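Local coordinates for glycosyl hydrolases family 2, sugar binding domain protein (PDB 6D1P), which probably hydrolyses beta-glucuronides at their O-glycosidic bonds, as a family 2 glycoside hydrolase of the human gut bacterium Bacteroides uniformis, at residues I643-N648 / L676-P681; L109-A114 / W137-T142. All blocks are in the same frame, centred on the assembly; numbering follows the deposited sequence.

Contact 1 (I643-N648 / L676-P681); sequences ILVYSN and LRWNVP
Backbone hydrogen bonds join antiparallel strands 643-647 and 677-680. Ile643 and Trp678 form a hydrogen-bonded pair: Ile643 N gives to Trp678 O at 2.8 Å, nearly along the C=O axis, and Trp678 N returns to Ile643 O at 3.1 Å. Val645 N reaches Leu676 O at 3.0 Å. Between these bonds Leu644 and Arg677 form a non-hydrogen-bonded pair, where Arg677 CA-H leans on Ile643 O, with CA to O at 3.3 Å.

Apolar contacts fill the face that carries Ile643, Val645 and Trp678. Ile643 has CG1 beside its backbone N (chi1 -69°), and its CD1 crosses obliquely to Val680 CB, 3.7 Å away. Val645 CG2 meets Trp678 CZ3 at 3.8 Å, slanting onto the ring. Side chains branched at CB, as in Ile643, Val645 and Val680, suit extended backbone, and with Trp678 they give this face a close-set hydrocarbon surface. It packs on strand 651-656, where Val652, Leu654 and Val656 receive Leu676, Trp678 and Val680. Two sheets packed through such an apolar layer make a beta-sandwich, in keeping with the E-set family of this region.

The reverse face carries Leu644 and Arg677, where Leu644 CD2 runs alongside Arg677 CB at 3.7 Å. Arg677 CG takes the crowded position between N and the carbonyl carbon (chi1 58°); the extended chain carries the guanidinium to a salt bridge with Asp670 and a bond to Pro672 O, combining an aliphatic stem with a charged tip. Ser647, at the end of the face that packs inward, is small enough for its buried site; its OG bonds Cys649 N and Met622 O.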
ATOM      1  N   ILE A 643     -13.557 -42.183  22.381  1.00 33.17           N
ATOM      2  CA  ILE A 643     -14.534 -41.320  21.728  1.00 28.65           C
ATOM      3  C   ILE A 643     -15.198 -40.487  22.816  1.00 32.53           C
ATOM      4  O   ILE A 643     -15.723 -41.039  23.789  1.00 33.90           O
ATOM      5  CB  ILE A 643     -15.595 -42.127  20.944  1.00 26.86           C
ATOM      6  CG1 ILE A 643     -14.999 -42.801  19.721  1.00 31.77           C
ATOM      7  CG2 ILE A 643     -16.765 -41.254  20.508  1.00 30.07           C
ATOM      8  CD1 ILE A 643     -14.439 -44.174  19.993  1.00 40.05           C
ATOM      9  N   LEU A 644     -15.167 -39.167  22.665  1.00 33.79           N
ATOM     10  CA  LEU A 644     -15.816 -38.267  23.611  1.00 32.45           C
ATOM     11  C   LEU A 644     -17.067 -37.677  22.978  1.00 30.53           C
ATOM     12  O   LEU A 644     -17.110 -37.415  21.777  1.00 36.17           O
ATOM     13  CB  LEU A 644     -14.881 -37.130  24.041  1.00 26.46           C
ATOM     14  CG  LEU A 644     -13.441 -37.496  24.405  1.00 33.63           C
ATOM     15  CD1 LEU A 644     -12.531 -36.233  24.490  1.00 30.76           C
ATOM     16  CD2 LEU A 644     -13.385 -38.316  25.684  1.00 31.00           C
ATOM     17  N   VAL A 645     -18.083 -37.445  23.789  1.00 31.80           N
ATOM     18  CA  VAL A 645     -19.314 -36.848  23.297  1.00 29.88           C
ATOM     19  C   VAL A 645     -19.654 -35.665  24.178  1.00 31.23           C
ATOM     20  O   VAL A 645     -19.557 -35.748  25.409  1.00 36.12           O
ATOM     21  CB  VAL A 645     -20.475 -37.858  23.272  1.00 33.15           C
ATOM     22  CG1 VAL A 645     -21.734 -37.163  22.832  1.00 37.66           C
ATOM     23  CG2 VAL A 645     -20.153 -39.007  22.329  1.00 28.17           C
ATOM     24  N   TYR A 646     -20.052 -34.568  23.563  1.00 26.31           N
ATOM     25  CA  TYR A 646     -20.404 -33.376  24.320  1.00 30.26           C
ATOM     26  C   TYR A 646     -21.904 -33.169  24.156  1.00 32.29           C
ATOM     27  O   TYR A 646     -22.384 -32.753  23.097  1.00 29.88           O
ATOM     28  CB  TYR A 646     -19.538 -32.176  23.902  1.00 25.18           C
ATOM     29  CG  TYR A 646     -18.152 -32.361  24.492  1.00 26.82           C
ATOM     30  CD1 TYR A 646     -17.853 -31.895  25.784  1.00 24.67           C
ATOM     31  CD2 TYR A 646     -17.176 -33.094  23.814  1.00 22.31           C
ATOM     32  CE1 TYR A 646     -16.602 -32.112  26.356  1.00 20.54           C
ATOM     33  CE2 TYR A 646     -15.930 -33.322  24.380  1.00 24.34           C
ATOM     34  CZ  TYR A 646     -15.657 -32.833  25.660  1.00 24.87           C
ATOM     35  OH  TYR A 646     -14.428 -33.061  26.219  1.00 22.97           O
ATOM     36  N   SER A 647     -22.641 -33.498  25.215  1.00 30.67           N
ATOM     37  CA  SER A 647     -24.085 -33.365  25.231  1.00 28.71           C
ATOM     38  C   SER A 647     -24.521 -32.857  26.597  1.00 31.49           C
ATOM     39  O   SER A 647     -23.876 -33.137  27.610  1.00 30.50           O
ATOM     40  CB  SER A 647     -24.750 -34.716  24.904  1.00 32.19           C
ATOM     41  OG  SER A 647     -26.133 -34.699  25.219  1.00 32.04           O
ATOM     42  N   ASN A 648     -25.610 -32.082  26.611  1.00 30.43           N
ATOM     43  CA  ASN A 648     -26.338 -31.763  27.829  1.00 28.96           C
ATOM     44  C   ASN A 648     -27.531 -32.694  28.057  1.00 33.40           C
ATOM     45  O   ASN A 648     -28.387 -32.387  28.895  1.00 26.56           O
ATOM     46  CB  ASN A 648     -26.821 -30.311  27.800  1.00 27.70           C
ATOM     47  CG  ASN A 648     -27.581 -29.983  26.536  1.00 29.50           C
ATOM     48  OD1 ASN A 648     -27.742 -30.836  25.647  1.00 28.52           O
ATOM     49  ND2 ASN A 648     -28.059 -28.749  26.443  1.00 30.08           N
ATOM     50  N   LEU A 676     -19.616 -38.947  29.372  1.00 35.68           N
ATOM     51  CA  LEU A 676     -20.045 -39.448  28.064  1.00 30.89           C
ATOM     52  C   LEU A 676     -18.814 -39.737  27.200  1.00 30.82           C
ATOM     53  O   LEU A 676     -18.471 -39.017  26.259  1.00 34.53           O
ATOM     54  CB  LEU A 676     -20.990 -38.454  27.402  1.00 25.23           C
ATOM     55  CG  LEU A 676     -22.042 -37.928  28.381  1.00 29.10           C
ATOM     56  CD1 LEU A 676     -22.968 -36.870  27.769  1.00 22.82           C
ATOM     57  CD2 LEU A 676     -22.865 -39.092  29.013  1.00 35.49           C
ATOM     58  N   ARG A 677     -18.134 -40.827  27.539  1.00 29.22           N
ATOM     59  CA  ARG A 677     -16.956 -41.260  26.807  1.00 28.71           C
ATOM     60  C   ARG A 677     -16.924 -42.778  26.796  1.00 34.70           C
ATOM     61  O   ARG A 677     -17.336 -43.421  27.766  1.00 38.40           O
ATOM     62  CB  ARG A 677     -15.663 -40.712  27.423  1.00 32.07           C
ATOM     63  CG  ARG A 677     -15.449 -41.098  28.899  1.00 34.92           C
ATOM     64  CD  ARG A 677     -14.109 -40.590  29.420  1.00 35.78           C
ATOM     65  NE  ARG A 677     -13.827 -41.114  30.746  1.00 36.26           N
ATOM     66  CZ  ARG A 677     -14.295 -40.577  31.875  1.00 36.31           C
ATOM     67  NH1 ARG A 677     -15.067 -39.494  31.838  1.00 30.31           N
ATOM     68  NH2 ARG A 677     -14.000 -41.129  33.049  1.00 27.58           N
ATOM     69  N   TRP A 678     -16.454 -43.332  25.680  1.00 33.84           N
ATOM     70  CA  TRP A 678     -16.303 -44.762  25.443  1.00 36.80           C
ATOM     71  C   TRP A 678     -14.931 -45.040  24.847  1.00 38.25           C
ATOM     72  O   TRP A 678     -14.385 -44.228  24.095  1.00 40.84           O
ATOM     73  CB  TRP A 678     -17.354 -45.302  24.461  1.00 31.70           C
ATOM     74  CG  TRP A 678     -18.746 -45.220  24.951  1.00 33.84           C
ATOM     75  CD1 TRP A 678     -19.509 -46.253  25.417  1.00 33.70           C
ATOM     76  CD2 TRP A 678     -19.564 -44.046  25.034  1.00 32.80           C
ATOM     77  NE1 TRP A 678     -20.756 -45.796  25.778  1.00 31.59           N
ATOM     78  CE2 TRP A 678     -20.814 -44.444  25.560  1.00 27.14           C
ATOM     79  CE3 TRP A 678     -19.363 -42.700  24.720  1.00 33.23           C
ATOM     80  CZ2 TRP A 678     -21.854 -43.550  25.766  1.00 27.84           C
ATOM     81  CZ3 TRP A 678     -20.401 -41.804  24.946  1.00 30.31           C
ATOM     82  CH2 TRP A 678     -21.629 -42.235  25.455  1.00 33.55           C
ATOM     83  N   ASN A 679     -14.370 -46.189  25.187  1.00 37.14           N
ATOM     84  CA  ASN A 679     -13.251 -46.742  24.443  1.00 43.87           C
ATOM     85  C   ASN A 679     -13.790 -47.838  23.539  1.00 42.50           C
ATOM     86  O   ASN A 679     -14.701 -48.574  23.919  1.00 45.42           O
ATOM     87  CB  ASN A 679     -12.165 -47.280  25.368  1.00 45.72           C
ATOM     88  CG  ASN A 679     -11.402 -46.168  26.061  1.00 50.07           C
ATOM     89  OD1 ASN A 679     -11.888 -45.039  26.158  1.00 50.40           O
ATOM     90  ND2 ASN A 679     -10.207 -46.478  26.543  1.00 49.36           N
ATOM     91  N   VAL A 680     -13.267 -47.910  22.325  1.00 44.30           N
ATOM     92  CA  VAL A 680     -13.939 -48.682  21.285  1.00 45.41           C
ATOM     93  C   VAL A 680     -12.897 -49.268  20.339  1.00 45.59           C
ATOM     94  O   VAL A 680     -11.858 -48.640  20.100  1.00 47.85           O
ATOM     95  CB  VAL A 680     -14.951 -47.807  20.522  1.00 48.76           C
ATOM     96  CG1 VAL A 680     -15.570 -48.573  19.395  1.00 51.26           C
ATOM     97  CG2 VAL A 680     -16.056 -47.261  21.444  1.00 34.68           C
ATOM     98  N   PRO A 681     -13.108 -50.467  19.800  1.00 50.74           N
ATOM     99  CA  PRO A 681     -12.282 -50.906  18.675  1.00 47.73           C
ATOM    100  C   PRO A 681     -12.717 -50.189  17.409  1.00 49.18           C
ATOM    101  O   PRO A 681     -13.905 -49.931  17.189  1.00 47.46           O
ATOM    102  CB  PRO A 681     -12.572 -52.409  18.588  1.00 51.34           C
ATOM    103  CG  PRO A 681     -13.985 -52.519  19.071  1.00 52.37           C
ATOM    104  CD  PRO A 681     -14.056 -51.521  20.219  1.00 52.09           C
TER

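Contact 2 (L109-A114 / W137-T142); sequences LEFEGA and WKADIT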
ATOM      1  N   LEU A 109     -24.461  14.475   9.490  1.00 40.20           N
ATOM      2  CA  LEU A 109     -23.921  13.152   9.238  1.00 37.29           C
ATOM      3  C   LEU A 109     -23.580  12.538  10.585  1.00 34.36           C
ATOM      4  O   LEU A 109     -22.881  13.154  11.398  1.00 35.43           O
ATOM      5  CB  LEU A 109     -22.692  13.223   8.345  1.00 30.98           C
ATOM      6  CG  LEU A 109     -22.999  13.754   6.948  1.00 35.77           C
ATOM      7  CD1 LEU A 109     -21.716  13.898   6.154  1.00 28.05           C
ATOM      8  CD2 LEU A 109     -23.955  12.810   6.242  1.00 37.97           C
ATOM      9  N   GLU A 110     -24.117  11.360  10.838  1.00 31.06           N
ATOM     10  CA  GLU A 110     -23.893  10.636  12.073  1.00 36.16           C
ATOM     11  C   GLU A 110     -22.950   9.479  11.789  1.00 34.37           C
ATOM     12  O   GLU A 110     -23.141   8.748  10.808  1.00 32.00           O
ATOM     13  CB  GLU A 110     -25.211  10.106  12.637  1.00 36.41           C
ATOM     14  CG  GLU A 110     -25.671  10.772  13.896  1.00 41.51           C
ATOM     15  CD  GLU A 110     -26.750   9.965  14.587  1.00 45.11           C
ATOM     16  OE1 GLU A 110     -27.055   8.853  14.098  1.00 41.19           O
ATOM     17  OE2 GLU A 110     -27.272  10.428  15.617  1.00 48.58           O
ATOM     18  N   PHE A 111     -21.953   9.303  12.655  1.00 30.52           N
ATOM     19  CA  PHE A 111     -20.950   8.253  12.507  1.00 31.07           C
ATOM     20  C   PHE A 111     -21.079   7.303  13.684  1.00 30.94           C
ATOM     21  O   PHE A 111     -20.786   7.683  14.824  1.00 33.62           O
ATOM     22  CB  PHE A 111     -19.541   8.840  12.439  1.00 28.86           C
ATOM     23  CG  PHE A 111     -19.331   9.755  11.277  1.00 29.00           C
ATOM     24  CD1 PHE A 111     -19.638  11.090  11.379  1.00 30.13           C
ATOM     25  CD2 PHE A 111     -18.825   9.275  10.084  1.00 27.34           C
ATOM     26  CE1 PHE A 111     -19.449  11.935  10.310  1.00 32.76           C
ATOM     27  CE2 PHE A 111     -18.633  10.115   9.007  1.00 27.02           C
ATOM     28  CZ  PHE A 111     -18.947  11.442   9.114  1.00 28.99           C
ATOM     29  N   GLU A 112     -21.517   6.073  13.418  1.00 27.89           N
ATOM     30  CA  GLU A 112     -21.566   5.083  14.482  1.00 29.88           C
ATOM     31  C   GLU A 112     -20.182   4.548  14.805  1.00 30.94           C
ATOM     32  O   GLU A 112     -20.002   3.921  15.856  1.00 28.79           O
ATOM     33  CB  GLU A 112     -22.516   3.941  14.109  1.00 28.11           C
ATOM     34  CG  GLU A 112     -23.923   4.435  13.824  1.00 32.44           C
ATOM     35  CD  GLU A 112     -24.930   3.318  13.583  1.00 34.64           C
ATOM     36  OE1 GLU A 112     -24.551   2.132  13.629  1.00 34.94           O
ATOM     37  OE2 GLU A 112     -26.113   3.636  13.342  1.00 34.20           O
ATOM     38  N   GLY A 113     -19.207   4.795  13.932  1.00 27.35           N
ATOM     39  CA  GLY A 113     -17.832   4.448  14.220  1.00 29.60           C
ATOM     40  C   GLY A 113     -16.949   4.551  12.997  1.00 27.25           C
ATOM     41  O   GLY A 113     -17.314   4.045  11.935  1.00 28.67           O
ATOM     42  N   ALA A 114     -15.792   5.194  13.125  1.00 24.32           N
ATOM     43  CA  ALA A 114     -14.844   5.281  12.025  1.00 23.70           C
ATOM     44  C   ALA A 114     -13.444   5.379  12.609  1.00 26.48           C
ATOM     45  O   ALA A 114     -13.237   6.081  13.605  1.00 25.91           O
ATOM     46  CB  ALA A 114     -15.136   6.494  11.134  1.00 26.89           C
ATOM     47  N   TRP A 137     -20.186   9.914  17.029  1.00 29.59           N
ATOM     48  CA  TRP A 137     -20.008  11.356  16.927  1.00 32.49           C
ATOM     49  C   TRP A 137     -20.760  11.802  15.684  1.00 31.73           C
ATOM     50  O   TRP A 137     -21.177  10.979  14.867  1.00 34.59           O
ATOM     51  CB  TRP A 137     -18.517  11.721  16.878  1.00 25.80           C
ATOM     52  CG  TRP A 137     -17.777  10.988  15.768  1.00 29.22           C
ATOM     53  CD1 TRP A 137     -17.380   9.681  15.761  1.00 25.27           C
ATOM     54  CD2 TRP A 137     -17.348  11.543  14.520  1.00 26.93           C
ATOM     55  NE1 TRP A 137     -16.742   9.385  14.582  1.00 26.78           N
ATOM     56  CE2 TRP A 137     -16.713  10.510  13.799  1.00 28.37           C
ATOM     57  CE3 TRP A 137     -17.452  12.806  13.937  1.00 27.75           C
ATOM     58  CZ2 TRP A 137     -16.190  10.701  12.522  1.00 26.74           C
ATOM     59  CZ3 TRP A 137     -16.924  12.996  12.658  1.00 31.08           C
ATOM     60  CH2 TRP A 137     -16.311  11.943  11.966  1.00 26.22           C
ATOM     61  N   LYS A 138     -20.933  13.113  15.541  1.00 34.67           N
ATOM     62  CA  LYS A 138     -21.666  13.640  14.400  1.00 36.21           C
ATOM     63  C   LYS A 138     -20.988  14.900  13.869  1.00 35.34           C
ATOM     64  O   LYS A 138     -20.138  15.506  14.521  1.00 35.99           O
ATOM     65  CB  LYS A 138     -23.130  13.924  14.757  1.00 38.82           C
ATOM     66  CG  LYS A 138     -23.333  15.030  15.787  1.00 39.31           C
ATOM     67  CD  LYS A 138     -24.821  15.242  16.051  1.00 39.10           C
ATOM     68  CE  LYS A 138     -25.044  16.154  17.227  1.00 40.77           C
ATOM     69  NZ  LYS A 138     -24.273  17.419  17.047  1.00 37.99           N
ATOM     70  N   ALA A 139     -21.388  15.286  12.660  1.00 35.92           N
ATOM     71  CA  ALA A 139     -20.935  16.514  12.016  1.00 36.43           C
ATOM     72  C   ALA A 139     -22.160  17.263  11.517  1.00 39.26           C
ATOM     73  O   ALA A 139     -22.943  16.719  10.728  1.00 41.06           O
ATOM     74  CB  ALA A 139     -19.975  16.216  10.857  1.00 32.15           C
ATOM     75  N   ASP A 140     -22.324  18.500  11.973  1.00 37.29           N
ATOM     76  CA  ASP A 140     -23.477  19.315  11.612  1.00 42.06           C
ATOM     77  C   ASP A 140     -23.150  20.051  10.317  1.00 39.36           C
ATOM     78  O   ASP A 140     -22.369  21.007  10.318  1.00 41.99           O
ATOM     79  CB  ASP A 140     -23.822  20.282  12.746  1.00 40.60           C
ATOM     80  CG  ASP A 140     -25.221  20.875  12.608  1.00 47.22           C
ATOM     81  OD1 ASP A 140     -25.540  21.390  11.516  1.00 43.51           O
ATOM     82  OD2 ASP A 140     -26.004  20.817  13.595  1.00 48.26           O
ATOM     83  N   ILE A 141     -23.743  19.611   9.209  1.00 38.45           N
ATOM     84  CA  ILE A 141     -23.409  20.182   7.908  1.00 41.33           C
ATOM     85  C   ILE A 141     -24.417  21.238   7.473  1.00 42.91           C
ATOM     86  O   ILE A 141     -24.382  21.688   6.320  1.00 43.78           O
ATOM     87  CB  ILE A 141     -23.278  19.087   6.847  1.00 39.53           C
ATOM     88  CG1 ILE A 141     -24.630  18.421   6.627  1.00 40.74           C
ATOM     89  CG2 ILE A 141     -22.235  18.064   7.274  1.00 38.15           C
ATOM     90  CD1 ILE A 141     -24.609  17.409   5.535  1.00 41.97           C
ATOM     91  N   THR A 142     -25.284  21.676   8.388  1.00 45.00           N
ATOM     92  CA  THR A 142     -26.430  22.509   8.032  1.00 48.65           C
ATOM     93  C   THR A 142     -25.994  23.809   7.365  1.00 45.25           C
ATOM     94  O   THR A 142     -26.482  24.160   6.284  1.00 48.13           O
ATOM     95  CB  THR A 142     -27.267  22.786   9.288  1.00 45.53           C
ATOM     96  OG1 THR A 142     -27.763  21.549   9.811  1.00 43.11           O
ATOM     97  CG2 THR A 142     -28.441  23.690   8.971  1.00 46.55           C
TER
HETATM   98  O   HOH W   1     -15.497   6.781  15.615  1.00 24.94           O
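Asp140 OD1 is gripped by two bonds from Thr142. Thr142 OG1 donates to its syn lone pair at 2.8 Å, while Thr142 N comes to the anti lone pair of Asp140 OD1 at 3.2 Å, closing an Asx turn. Aspartate suits this place because its short side chain lets OD1 reach the N-H two residues on, while OD2 is salt-bridged to Arg106, which would be expected to keep the group ionised.

Strands 109-111 and 137-140 are joined by four backbone bonds, two each at Leu109-Ala139 and Phe111-Trp137. The straighter of the first pair, Ala139 N to Leu109 O at 2.9 Å, has an N-H...O angle of 162°.

The rings of Phe111 and Trp137 carry most of the side-chain contact. With Trp137 CG in the crowded position (chi1 55°), the indole lies over the phenyl in an offset stack, the centroids of the Phe111 ring and the Trp137 six-membered ring 4.0 Å apart and the planes 7° from parallel. Phe111 CB sits over the five-membered ring, 3.7 Å from its centroid, as a CH-pi contact; the indole also stacks with His130. Water 1 accepts from Ala114 N at 3.0 Å and, weakly, from Trp137 NE1. An alanine in place of Trp137 would lose the stack on Phe111, the CH-pi contact and this weak water bond, and would probably loosen the packing around Phe111.

Glu110, on the reverse face, turns its carboxylate to Lys28 and Ile23 N. Strand 137-140 is outermost in its four-stranded sheet, with 106-111 between it and 194-199, and helix 142-149 follows the Ile141 N-cap. Phe111, Trp137 and Ile141 pack on strand 117-122 of the six-stranded sheet, the two sheets facing each other through these side chains, consistent with the beta-sandwich of the family 2 sugar-binding domain.

From the N terminus, contact 2 comes first. It closes a loop of 22 residues containing strands 117-122 and 125-131, which belong to the six-stranded sheet, within the sugar-binding domain. The chain then passes through the second family 2 domain and the TIM barrel before contact 1 closes a 27-residue loop in the DUF4982 region, likewise around two strands, 651-656 and 659-665, of a second sheet. The loops are in series, neither nested nor crossed. The contact centres lie about 55 Å apart, on opposite sides of the chain's centre; each contact pairs two strands of one sheet, and the loop it closes supplies two strands to the other sheet of the same beta domain.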